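Local coordinates for protein LbaCas13a H328A (C2c2) (Lachnospiraceae bacterium NK4A179, PDB 5WLH) that binds pre-crRNA and, as a CRISPR-Cas13a effector, probably processes this guide and cleaves RNA under its direction, at residues E193-G198 with R220-Y225; M650-D655 with L714-A719; L697-D702 with A863-P868. All coordinates share one frame; numbering follows the deposited sequence.

Contact 1: residues E193-G198 with R220-Y225; sequences ERVKRG and RDFIDY
Arg194 grips the Asp221 carboxylate side-on with two nitrogens in a bidentate salt bridge. A bend at chi3 (71°) turns NE back to Asp221 OD1, 2.9 Å away and nearly straight (165° at the hydrogen), although OD1 is met from above the carboxylate plane. Arg194 NH2 reaches OD2 of Asp221 at 2.8 Å from its syn side. OD2 also accepts the backbone N of Asp217, while Arg194 NH1 pairs with Asp215. An alanine in place of Arg194 would probably leave the carboxylates of Asp221 and Asp215 without their shared guanidinium partner. The tight part lies at the crossing of helices 193-206 and 218-230, a nearly perpendicular helix-helix packing: the short axes pass 7.4 Å apart at -93°. Gly198 C lies 3.7 Å from Phe222 CB; a side chain on Gly198 would point at the other helix and run into that CB. Val195 fills the buried centre of the crossing. Its CG2 sits over one face of Tyr225, 3.9 Å from the ring centroid, in a CH-pi contact, and its CG1 touches Phe222 CD1 at 3.8 Å. Val195 CA adds a CA-H...O contact of 3.4 Å to Asp221 O. The Tyr225 side chain also packs on a phosphate of the bound RNA. The outer side of helix 193-206 is looser and partly exposed: there Glu193 and Arg197 form a salt bridge one turn apart, and Arg197 holds Asp213 as well.

Contact 2: residues M650-D655 with L714-A719; sequences MFYKND and LKFYNA. With nucleotides of chain B.
Tyr652 OH donates a hydrogen bond to Val865 O, and the same oxygen lies in the ring plane of Phe716, at its edge, 3.4 Å from CE1. The two side chains cross at about a right angle, the phenol oxygen at the Phe716 rim. Phe716 in turn presents an edge to Phe651 in an edge-to-face pair, the centroids 5.2 Å apart and the planes at 62°. Phe716 CB lies over the Phe651 ring, 3.5 Å from Phe651 CZ, in a CH-pi contact offset toward the rim. Met650 CG covers the opposite face, so that the Phe651 ring is clamped between its own neighbour and helix 709-732. This docks the loop leading into helix 654-665 against one flank of the longer helix, in a region consistent with the Helical-2 domain of Cas13a proteins. Ala719 CB, one turn on from Lys715, borders the ring at 4.4 Å from Phe651 CD2. Met650 SD rests 3.6 Å from the aliphatic CD of Lys715, whose bent chain carries NZ to Glu711. A different flank of the helix faces the RNA. Asn718 ND2 bonds OP2 of A38 of chain B at 3.2 Å, while Arg684 holds Asn718 OD1 and steadies the amide. Leu714 CD2 touches the base of A38 of chain B, 3.3 Å from N7.

Contact 3: residues L697-D702 with A863-P868; sequences LGIELD and AFVLKP
Ile699 overlaps Val865 and Leu866 with its longer branch and Pro868 with its CG2 methyl. The arrangement is loop-against-loop apolar packing: residues 697-702, between helices 687-692 and 709-732, lie against the segment that follows helix 843-861. CG2 of Ile699, anti to the backbone N, rests 3.7 Å from Pro868 CG. The longer branch diverges from it, placing Ile699 CG1 4.0 Å from Leu866 CA and Ile699 CD1 4.2 Å from Val865 CG1. On one side of this isoleucine, Leu697 and Leu866 meet methyl to methyl, CD2 to CD2 at 3.7 Å, their side chains crossing at about a right angle. On the other side, Leu701 CD1 leans on Pro868 CB at 3.8 Å. Gly698, with positive phi (65°), turns the backbone between Leu697 and Ile699. Helix 709-732 backs the cluster: Phe724 touches Leu697 and Val865, and Phe716 touches Leu701 and Pro868. The exposed Lys867 turns back on its own segment, NZ donating to Leu866 O at 2.9 Å from above the carbonyl plane.

How the contacts relate
Contacts 2 and 3 are neighbours, with centres about 10 Å apart, whereas the centre of contact 1 lies about 72 and 70 Å from theirs. All three are largely buried, yet each sits some 40 Å from the centre of the chain. Contact 1 joins two regular helices by a charged pair beside an apolar crossing. Contact 2 sets a loop on helix 709-732 through aromatic rings, and contact 3 joins two loops through aliphatic branches alone. Helix 709-732 serves both of the latter: Phe716 CE1 packs 3.6 Å from Pro868 CB. Their segments alternate along the chain, knitting parts distant in sequence. RNA borders contacts 1 and 2 but stays about 14 Å from the nearest atom of contact 3.

Contact 1: residues E193-G198 with R220-Y225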
loop_
_atom_site.group_PDB
_atom_site.type_symbol
_atom_site.label_atom_id
_atom_site.label_comp_id
_atom_site.label_asym_id
_atom_site.label_seq_id
_atom_site.Cartn_x
_atom_site.Cartn_y
_atom_site.Cartn_z
ATOM N N GLU A 193 -33.707 -12.110 -6.025
ATOM C CA GLU A 193 -35.069 -11.678 -5.714
ATOM C C GLU A 193 -36.071 -12.826 -5.826
ATOM O O GLU A 193 -36.859 -13.068 -4.908
ATOM C CB GLU A 193 -35.474 -10.526 -6.628
ATOM C CG GLU A 193 -36.868 -9.989 -6.345
ATOM C CD GLU A 193 -37.530 -9.409 -7.584
ATOM O OE1 GLU A 193 -37.866 -10.187 -8.506
ATOM O OE2 GLU A 193 -37.705 -8.171 -7.635
ATOM N N ARG A 194 -36.051 -13.554 -6.943
ATOM C CA ARG A 194 -37.100 -14.549 -7.161
ATOM C C ARG A 194 -36.919 -15.758 -6.250
ATOM O O ARG A 194 -37.906 -16.394 -5.853
ATOM C CB ARG A 194 -37.128 -14.982 -8.627
ATOM C CG ARG A 194 -37.660 -13.896 -9.592
ATOM C CD ARG A 194 -37.890 -14.477 -10.980
ATOM N NE ARG A 194 -39.033 -15.380 -10.986
ATOM C CZ ARG A 194 -40.299 -14.992 -11.131
ATOM N NH1 ARG A 194 -40.597 -13.707 -11.301
ATOM N NH2 ARG A 194 -41.266 -15.895 -11.111
ATOM N N VAL A 195 -35.674 -16.080 -5.904
ATOM C CA VAL A 195 -35.424 -17.200 -5.005
ATOM C C VAL A 195 -35.874 -16.846 -3.603
ATOM O O VAL A 195 -36.516 -17.654 -2.915
ATOM C CB VAL A 195 -33.933 -17.595 -5.031
ATOM C CG1 VAL A 195 -33.681 -18.724 -4.032
ATOM C CG2 VAL A 195 -33.500 -18.002 -6.432
ATOM N N LYS A 196 -35.565 -15.621 -3.165
ATOM C CA LYS A 196 -35.993 -15.166 -1.848
ATOM C C LYS A 196 -37.509 -15.094 -1.771
ATOM O O LYS A 196 -38.107 -15.465 -0.756
ATOM C CB LYS A 196 -35.393 -13.794 -1.535
ATOM C CG LYS A 196 -33.874 -13.773 -1.417
ATOM C CD LYS A 196 -33.338 -12.339 -1.342
ATOM C CE LYS A 196 -33.968 -11.572 -0.190
ATOM N NZ LYS A 196 -33.317 -10.251 0.013
ATOM N N ARG A 197 -38.143 -14.610 -2.834
ATOM C CA ARG A 197 -39.601 -14.561 -2.845
ATOM C C ARG A 197 -40.196 -15.962 -2.830
ATOM O O ARG A 197 -41.217 -16.195 -2.176
ATOM C CB ARG A 197 -40.095 -13.778 -4.056
ATOM C CG ARG A 197 -39.841 -12.280 -3.941
ATOM C CD ARG A 197 -39.995 -11.601 -5.294
ATOM N NE ARG A 197 -41.392 -11.552 -5.722
ATOM C CZ ARG A 197 -41.793 -11.280 -6.962
ATOM N NH1 ARG A 197 -40.906 -11.024 -7.921
ATOM N NH2 ARG A 197 -43.084 -11.262 -7.244
ATOM N N GLY A 198 -39.579 -16.902 -3.550
ATOM C CA GLY A 198 -40.036 -18.280 -3.488
ATOM C C GLY A 198 -39.917 -18.854 -2.089
ATOM O O GLY A 198 -40.823 -19.543 -1.600
ATOM N N ARG A 220 -40.404 -23.805 -8.978
ATOM C CA ARG A 220 -39.422 -23.405 -9.982
ATOM C C ARG A 220 -38.470 -22.338 -9.452
ATOM O O ARG A 220 -37.266 -22.381 -9.732
ATOM C CB ARG A 220 -40.136 -22.900 -11.237
ATOM C CG ARG A 220 -39.228 -22.748 -12.442
ATOM C CD ARG A 220 -38.998 -24.079 -13.152
ATOM N NE ARG A 220 -37.935 -23.957 -14.138
ATOM C CZ ARG A 220 -36.737 -24.527 -14.036
ATOM N NH1 ARG A 220 -36.440 -25.279 -12.980
ATOM N NH2 ARG A 220 -35.833 -24.346 -14.992
ATOM N N ASP A 221 -38.983 -21.385 -8.686
ATOM C CA ASP A 221 -38.191 -20.231 -8.279
ATOM C C ASP A 221 -37.358 -20.490 -7.036
ATOM O O ASP A 221 -36.286 -19.886 -6.890
ATOM C CB ASP A 221 -39.101 -19.025 -8.043
ATOM C CG ASP A 221 -39.595 -18.416 -9.346
ATOM O OD1 ASP A 221 -38.757 -18.187 -10.240
ATOM O OD2 ASP A 221 -40.811 -18.181 -9.484
ATOM N N PHE A 222 -37.804 -21.374 -6.141
ATOM C CA PHE A 222 -37.005 -21.699 -4.967
ATOM C C PHE A 222 -36.467 -23.125 -5.019
ATOM O O PHE A 222 -35.250 -23.322 -5.082
ATOM C CB PHE A 222 -37.785 -21.493 -3.664
ATOM C CG PHE A 222 -36.983 -21.854 -2.445
ATOM C CD1 PHE A 222 -35.861 -21.110 -2.103
ATOM C CD2 PHE A 222 -37.318 -22.951 -1.667
ATOM C CE1 PHE A 222 -35.100 -21.440 -0.983
ATOM C CE2 PHE A 222 -36.554 -23.288 -0.564
ATOM C CZ PHE A 222 -35.448 -22.527 -0.219
ATOM N N ILE A 223 -37.346 -24.130 -5.005
ATOM C CA ILE A 223 -36.882 -25.497 -4.769
ATOM C C ILE A 223 -35.930 -25.935 -5.867
ATOM O O ILE A 223 -34.838 -26.453 -5.595
ATOM C CB ILE A 223 -38.074 -26.461 -4.660
ATOM C CG1 ILE A 223 -38.931 -26.105 -3.448
ATOM C CG2 ILE A 223 -37.557 -27.887 -4.575
ATOM C CD1 ILE A 223 -40.159 -27.015 -3.282
ATOM N N ASP A 224 -36.336 -25.747 -7.126
ATOM C CA ASP A 224 -35.497 -26.151 -8.244
ATOM C C ASP A 224 -34.166 -25.424 -8.207
ATOM O O ASP A 224 -33.128 -26.005 -8.532
ATOM C CB ASP A 224 -36.198 -25.879 -9.574
ATOM C CG ASP A 224 -37.318 -26.871 -9.875
ATOM O OD1 ASP A 224 -37.490 -27.874 -9.143
ATOM O OD2 ASP A 224 -38.041 -26.620 -10.853
ATOM N N TYR A 225 -34.182 -24.148 -7.822
ATOM C CA TYR A 225 -32.935 -23.403 -7.719
ATOM C C TYR A 225 -32.051 -23.964 -6.616
ATOM O O TYR A 225 -30.836 -24.094 -6.800
ATOM C CB TYR A 225 -33.204 -21.916 -7.474
ATOM C CG TYR A 225 -31.946 -21.109 -7.678
ATOM C CD1 TYR A 225 -31.600 -20.651 -8.936
ATOM C CD2 TYR A 225 -31.079 -20.856 -6.619
ATOM C CE1 TYR A 225 -30.429 -19.949 -9.142
ATOM C CE2 TYR A 225 -29.906 -20.143 -6.812
ATOM C CZ TYR A 225 -29.592 -19.694 -8.079
ATOM O OH TYR A 225 -28.433 -18.984 -8.292
#

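Contact 2: residues M650-D655 with L714-A719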
loop_
_atom_site.group_PDB
_atom_site.type_symbol
_atom_site.label_atom_id
_atom_site.label_comp_id
_atom_site.label_asym_id
_atom_site.label_seq_id
_atom_site.Cartn_x
_atom_site.Cartn_y
_atom_site.Cartn_z
ATOM N N MET A 650 27.213 -4.396 32.743
ATOM C CA MET A 650 26.780 -4.302 34.129
ATOM C C MET A 650 26.364 -5.656 34.684
ATOM O O MET A 650 26.298 -5.821 35.909
ATOM C CB MET A 650 25.619 -3.312 34.241
ATOM C CG MET A 650 25.112 -3.036 35.643
ATOM S SD MET A 650 23.899 -1.696 35.637
ATOM C CE MET A 650 24.863 -0.403 34.862
ATOM N N PHE A 651 26.096 -6.630 33.811
ATOM C CA PHE A 651 25.550 -7.909 34.245
ATOM C C PHE A 651 26.313 -9.120 33.735
ATOM O O PHE A 651 26.063 -10.227 34.222
ATOM C CB PHE A 651 24.073 -8.016 33.829
ATOM C CG PHE A 651 23.228 -6.892 34.366
ATOM C CD1 PHE A 651 22.726 -6.948 35.657
ATOM C CD2 PHE A 651 22.977 -5.761 33.607
ATOM C CE1 PHE A 651 21.966 -5.906 36.175
ATOM C CE2 PHE A 651 22.215 -4.718 34.115
ATOM C CZ PHE A 651 21.708 -4.794 35.404
ATOM N N TYR A 652 27.251 -8.951 32.804
ATOM C CA TYR A 652 27.998 -10.076 32.271
ATOM C C TYR A 652 29.466 -9.692 32.138
ATOM O O TYR A 652 29.823 -8.511 32.104
ATOM C CB TYR A 652 27.416 -10.540 30.923
ATOM C CG TYR A 652 25.984 -11.010 31.039
ATOM C CD1 TYR A 652 25.685 -12.279 31.524
ATOM C CD2 TYR A 652 24.926 -10.177 30.688
ATOM C CE1 TYR A 652 24.372 -12.707 31.643
ATOM C CE2 TYR A 652 23.615 -10.595 30.805
ATOM C CZ TYR A 652 23.342 -11.863 31.280
ATOM O OH TYR A 652 22.036 -12.278 31.393
ATOM N N LYS A 653 30.314 -10.712 32.087
ATOM C CA LYS A 653 31.748 -10.495 31.972
ATOM C C LYS A 653 32.107 -9.982 30.582
ATOM O O LYS A 653 31.596 -10.477 29.573
ATOM C CB LYS A 653 32.495 -11.796 32.264
ATOM C CG LYS A 653 32.188 -12.367 33.646
ATOM C CD LYS A 653 33.202 -13.429 34.061
ATOM C CE LYS A 653 32.933 -14.760 33.365
ATOM N NZ LYS A 653 33.903 -15.815 33.789
ATOM N N ASN A 654 33.016 -9.000 30.539
ATOM C CA ASN A 654 33.459 -8.443 29.263
ATOM C C ASN A 654 33.893 -9.542 28.295
ATOM O O ASN A 654 33.564 -9.497 27.106
ATOM C CB ASN A 654 34.598 -7.444 29.490
ATOM C CG ASN A 654 34.126 -6.135 30.124
ATOM O OD1 ASN A 654 32.977 -6.009 30.543
ATOM N ND2 ASN A 654 35.020 -5.156 30.190
ATOM N N ASP A 655 34.599 -10.561 28.797
ATOM C CA ASP A 655 35.123 -11.614 27.927
ATOM C C ASP A 655 34.002 -12.431 27.294
ATOM O O ASP A 655 34.086 -12.798 26.112
ATOM C CB ASP A 655 36.060 -12.526 28.719
ATOM C CG ASP A 655 37.455 -11.963 28.832
ATOM O OD1 ASP A 655 37.791 -11.028 28.065
ATOM O OD2 ASP A 655 38.215 -12.457 29.693
ATOM N N LEU A 714 15.410 -3.125 36.124
ATOM C CA LEU A 714 14.962 -2.604 34.840
ATOM C C LEU A 714 16.115 -2.514 33.850
ATOM O O LEU A 714 15.961 -2.870 32.676
ATOM C CB LEU A 714 14.313 -1.240 35.037
ATOM C CG LEU A 714 13.813 -0.580 33.761
ATOM C CD1 LEU A 714 12.807 -1.491 33.056
ATOM C CD2 LEU A 714 13.198 0.761 34.105
ATOM N N LYS A 715 17.278 -2.037 34.300
ATOM C CA LYS A 715 18.464 -2.063 33.449
ATOM C C LYS A 715 18.753 -3.473 32.946
ATOM O O LYS A 715 19.085 -3.661 31.772
ATOM C CB LYS A 715 19.679 -1.513 34.197
ATOM C CG LYS A 715 19.764 0.006 34.261
ATOM C CD LYS A 715 21.181 0.449 34.603
ATOM C CE LYS A 715 21.189 1.710 35.450
ATOM N NZ LYS A 715 20.194 2.712 34.979
ATOM N N PHE A 716 18.633 -4.481 33.818
ATOM C CA PHE A 716 18.946 -5.845 33.398
ATOM C C PHE A 716 17.991 -6.337 32.320
ATOM O O PHE A 716 18.423 -6.884 31.298
ATOM C CB PHE A 716 18.919 -6.816 34.578
ATOM C CG PHE A 716 18.987 -8.249 34.146
ATOM C CD1 PHE A 716 20.140 -8.742 33.549
ATOM C CD2 PHE A 716 17.888 -9.083 34.271
ATOM C CE1 PHE A 716 20.207 -10.056 33.116
ATOM C CE2 PHE A 716 17.938 -10.398 33.837
ATOM C CZ PHE A 716 19.102 -10.891 33.265
ATOM N N TYR A 717 16.682 -6.193 32.544
ATOM C CA TYR A 717 15.735 -6.707 31.557
ATOM C C TYR A 717 15.843 -5.950 30.236
ATOM O O TYR A 717 15.685 -6.547 29.165
ATOM C CB TYR A 717 14.314 -6.650 32.105
ATOM C CG TYR A 717 14.100 -7.695 33.171
ATOM C CD1 TYR A 717 14.299 -9.039 32.895
ATOM C CD2 TYR A 717 13.742 -7.336 34.458
ATOM C CE1 TYR A 717 14.123 -10.002 33.868
ATOM C CE2 TYR A 717 13.554 -8.299 35.437
ATOM C CZ TYR A 717 13.752 -9.622 35.137
ATOM O OH TYR A 717 13.571 -10.581 36.114
ATOM N N ASN A 718 16.126 -4.649 30.298
ATOM C CA ASN A 718 16.371 -3.872 29.088
ATOM C C ASN A 718 17.643 -4.338 28.391
ATOM O O ASN A 718 17.688 -4.425 27.160
ATOM C CB ASN A 718 16.474 -2.393 29.436
ATOM C CG ASN A 718 15.115 -1.759 29.700
ATOM O OD1 ASN A 718 14.091 -2.276 29.262
ATOM N ND2 ASN A 718 15.107 -0.642 30.418
ATOM N N ALA A 719 18.684 -4.644 29.167
ATOM C CA ALA A 719 19.923 -5.148 28.585
ATOM C C ALA A 719 19.706 -6.505 27.936
ATOM O O ALA A 719 20.155 -6.750 26.809
ATOM C CB ALA A 719 21.008 -5.234 29.664
ATOM P P A B 38 13.299 2.423 28.931
ATOM O OP1 A B 38 13.283 3.890 28.680
ATOM O OP2 A B 38 13.312 1.961 30.351
ATOM O "O5'" A B 38 12.041 1.708 28.282
ATOM C "C5'" A B 38 11.955 0.288 28.246
ATOM C "C4'" A B 38 10.565 -0.193 28.579
ATOM O "O4'" A B 38 10.404 -0.260 30.021
ATOM C "C3'" A B 38 9.426 0.689 28.066
ATOM O "O3'" A B 38 8.316 -0.133 27.741
ATOM C "C2'" A B 38 9.059 1.514 29.289
ATOM O "O2'" A B 38 7.734 2.000 29.278
ATOM C "C1'" A B 38 9.269 0.495 30.402
ATOM N N9 A B 38 9.504 1.079 31.721
ATOM C C8 A B 38 10.482 1.952 32.121
ATOM N N7 A B 38 10.399 2.283 33.386
ATOM C C5 A B 38 9.297 1.573 33.846
ATOM C C6 A B 38 8.678 1.487 35.105
ATOM N N6 A B 38 9.110 2.151 36.176
ATOM N N1 A B 38 7.591 0.697 35.224
ATOM C C2 A B 38 7.158 0.031 34.145
ATOM N N3 A B 38 7.653 0.034 32.910
ATOM C C4 A B 38 8.733 0.830 32.831
#

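Contact 3: residues L697-D702 with A863-P868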
loop_
_atom_site.group_PDB
_atom_site.type_symbol
_atom_site.label_atom_id
_atom_site.label_comp_id
_atom_site.label_asym_id
_atom_site.label_seq_id
_atom_site.Cartn_x
_atom_site.Cartn_y
_atom_site.Cartn_z
ATOM N N LEU A 697 14.115 -20.104 30.764
ATOM C CA LEU A 697 15.498 -19.821 31.110
ATOM C C LEU A 697 15.773 -19.820 32.604
ATOM O O LEU A 697 16.913 -20.072 33.003
ATOM C CB LEU A 697 15.922 -18.462 30.540
ATOM C CG LEU A 697 15.940 -18.342 29.017
ATOM C CD1 LEU A 697 16.377 -16.939 28.641
ATOM C CD2 LEU A 697 16.852 -19.380 28.363
ATOM N N GLY A 698 14.778 -19.526 33.432
ATOM C CA GLY A 698 14.988 -19.549 34.868
ATOM C C GLY A 698 15.969 -18.514 35.364
ATOM O O GLY A 698 16.594 -18.709 36.413
ATOM N N ILE A 699 16.136 -17.415 34.632
ATOM C CA ILE A 699 17.060 -16.378 35.066
ATOM C C ILE A 699 16.428 -15.622 36.224
ATOM O O ILE A 699 15.319 -15.087 36.108
ATOM C CB ILE A 699 17.409 -15.425 33.917
ATOM C CG1 ILE A 699 17.910 -16.203 32.701
ATOM C CG2 ILE A 699 18.460 -14.434 34.375
ATOM C CD1 ILE A 699 18.129 -15.341 31.475
ATOM N N GLU A 700 17.125 -15.570 37.351
ATOM C CA GLU A 700 16.733 -14.663 38.418
ATOM C C GLU A 700 17.961 -13.891 38.861
ATOM O O GLU A 700 18.988 -14.484 39.206
ATOM C CB GLU A 700 16.074 -15.396 39.588
ATOM C CG GLU A 700 14.544 -15.303 39.549
ATOM C CD GLU A 700 13.991 -13.967 40.051
ATOM O OE1 GLU A 700 12.895 -13.973 40.653
ATOM O OE2 GLU A 700 14.632 -12.911 39.844
ATOM N N LEU A 701 17.855 -12.571 38.819
ATOM C CA LEU A 701 18.971 -11.690 39.111
ATOM C C LEU A 701 18.944 -11.338 40.593
ATOM O O LEU A 701 18.003 -10.690 41.064
ATOM C CB LEU A 701 18.887 -10.439 38.242
ATOM C CG LEU A 701 19.941 -9.375 38.506
ATOM C CD1 LEU A 701 21.252 -9.776 37.850
ATOM C CD2 LEU A 701 19.458 -8.020 38.010
ATOM N N ASP A 702 19.969 -11.771 41.323
ATOM C CA ASP A 702 20.067 -11.487 42.752
ATOM C C ASP A 702 20.587 -10.072 42.941
ATOM O O ASP A 702 21.737 -9.775 42.601
ATOM C CB ASP A 702 20.974 -12.502 43.440
ATOM C CG ASP A 702 20.357 -13.880 43.494
ATOM O OD1 ASP A 702 19.110 -13.968 43.441
ATOM O OD2 ASP A 702 21.117 -14.870 43.583
ATOM N N ALA A 863 25.197 -19.936 27.223
ATOM C CA ALA A 863 24.792 -20.324 28.571
ATOM C C ALA A 863 25.181 -19.278 29.603
ATOM O O ALA A 863 24.522 -19.167 30.643
ATOM C CB ALA A 863 25.406 -21.684 28.926
ATOM N N PHE A 864 26.236 -18.496 29.339
ATOM C CA PHE A 864 26.619 -17.474 30.306
ATOM C C PHE A 864 25.493 -16.485 30.549
ATOM O O PHE A 864 25.443 -15.865 31.618
ATOM C CB PHE A 864 27.899 -16.753 29.868
ATOM C CG PHE A 864 27.719 -15.773 28.732
ATOM C CD1 PHE A 864 27.262 -14.479 28.968
ATOM C CD2 PHE A 864 28.068 -16.129 27.438
ATOM C CE1 PHE A 864 27.114 -13.571 27.920
ATOM C CE2 PHE A 864 27.927 -15.226 26.392
ATOM C CZ PHE A 864 27.449 -13.949 26.639
ATOM N N VAL A 865 24.571 -16.358 29.591
ATOM C CA VAL A 865 23.417 -15.481 29.745
ATOM C C VAL A 865 22.591 -15.871 30.965
ATOM O O VAL A 865 22.032 -15.003 31.641
ATOM C CB VAL A 865 22.576 -15.507 28.448
ATOM C CG1 VAL A 865 21.209 -14.900 28.669
ATOM C CG2 VAL A 865 23.322 -14.812 27.319
ATOM N N LEU A 866 22.517 -17.168 31.284
ATOM C CA LEU A 866 21.693 -17.610 32.403
ATOM C C LEU A 866 22.240 -17.189 33.759
ATOM O O LEU A 866 21.514 -17.299 34.751
ATOM C CB LEU A 866 21.529 -19.130 32.387
ATOM C CG LEU A 866 21.115 -19.780 31.062
ATOM C CD1 LEU A 866 21.087 -21.291 31.203
ATOM C CD2 LEU A 866 19.769 -19.266 30.596
ATOM N N LYS A 867 23.476 -16.699 33.841
ATOM C CA LYS A 867 24.106 -16.375 35.121
ATOM C C LYS A 867 24.552 -14.917 35.179
ATOM O O LYS A 867 25.753 -14.624 35.261
ATOM C CB LYS A 867 25.282 -17.314 35.375
ATOM C CG LYS A 867 24.859 -18.769 35.521
ATOM C CD LYS A 867 24.173 -19.004 36.857
ATOM C CE LYS A 867 23.166 -20.144 36.782
ATOM N NZ LYS A 867 21.801 -19.658 36.419
ATOM N N PRO A 868 23.610 -13.975 35.155
ATOM C CA PRO A 868 23.988 -12.569 35.287
ATOM C C PRO A 868 24.447 -12.266 36.697
ATOM O O PRO A 868 24.004 -12.889 37.666
ATOM C CB PRO A 868 22.691 -11.822 34.966
ATOM C CG PRO A 868 21.619 -12.769 35.405
ATOM C CD PRO A 868 22.145 -14.143 35.105
#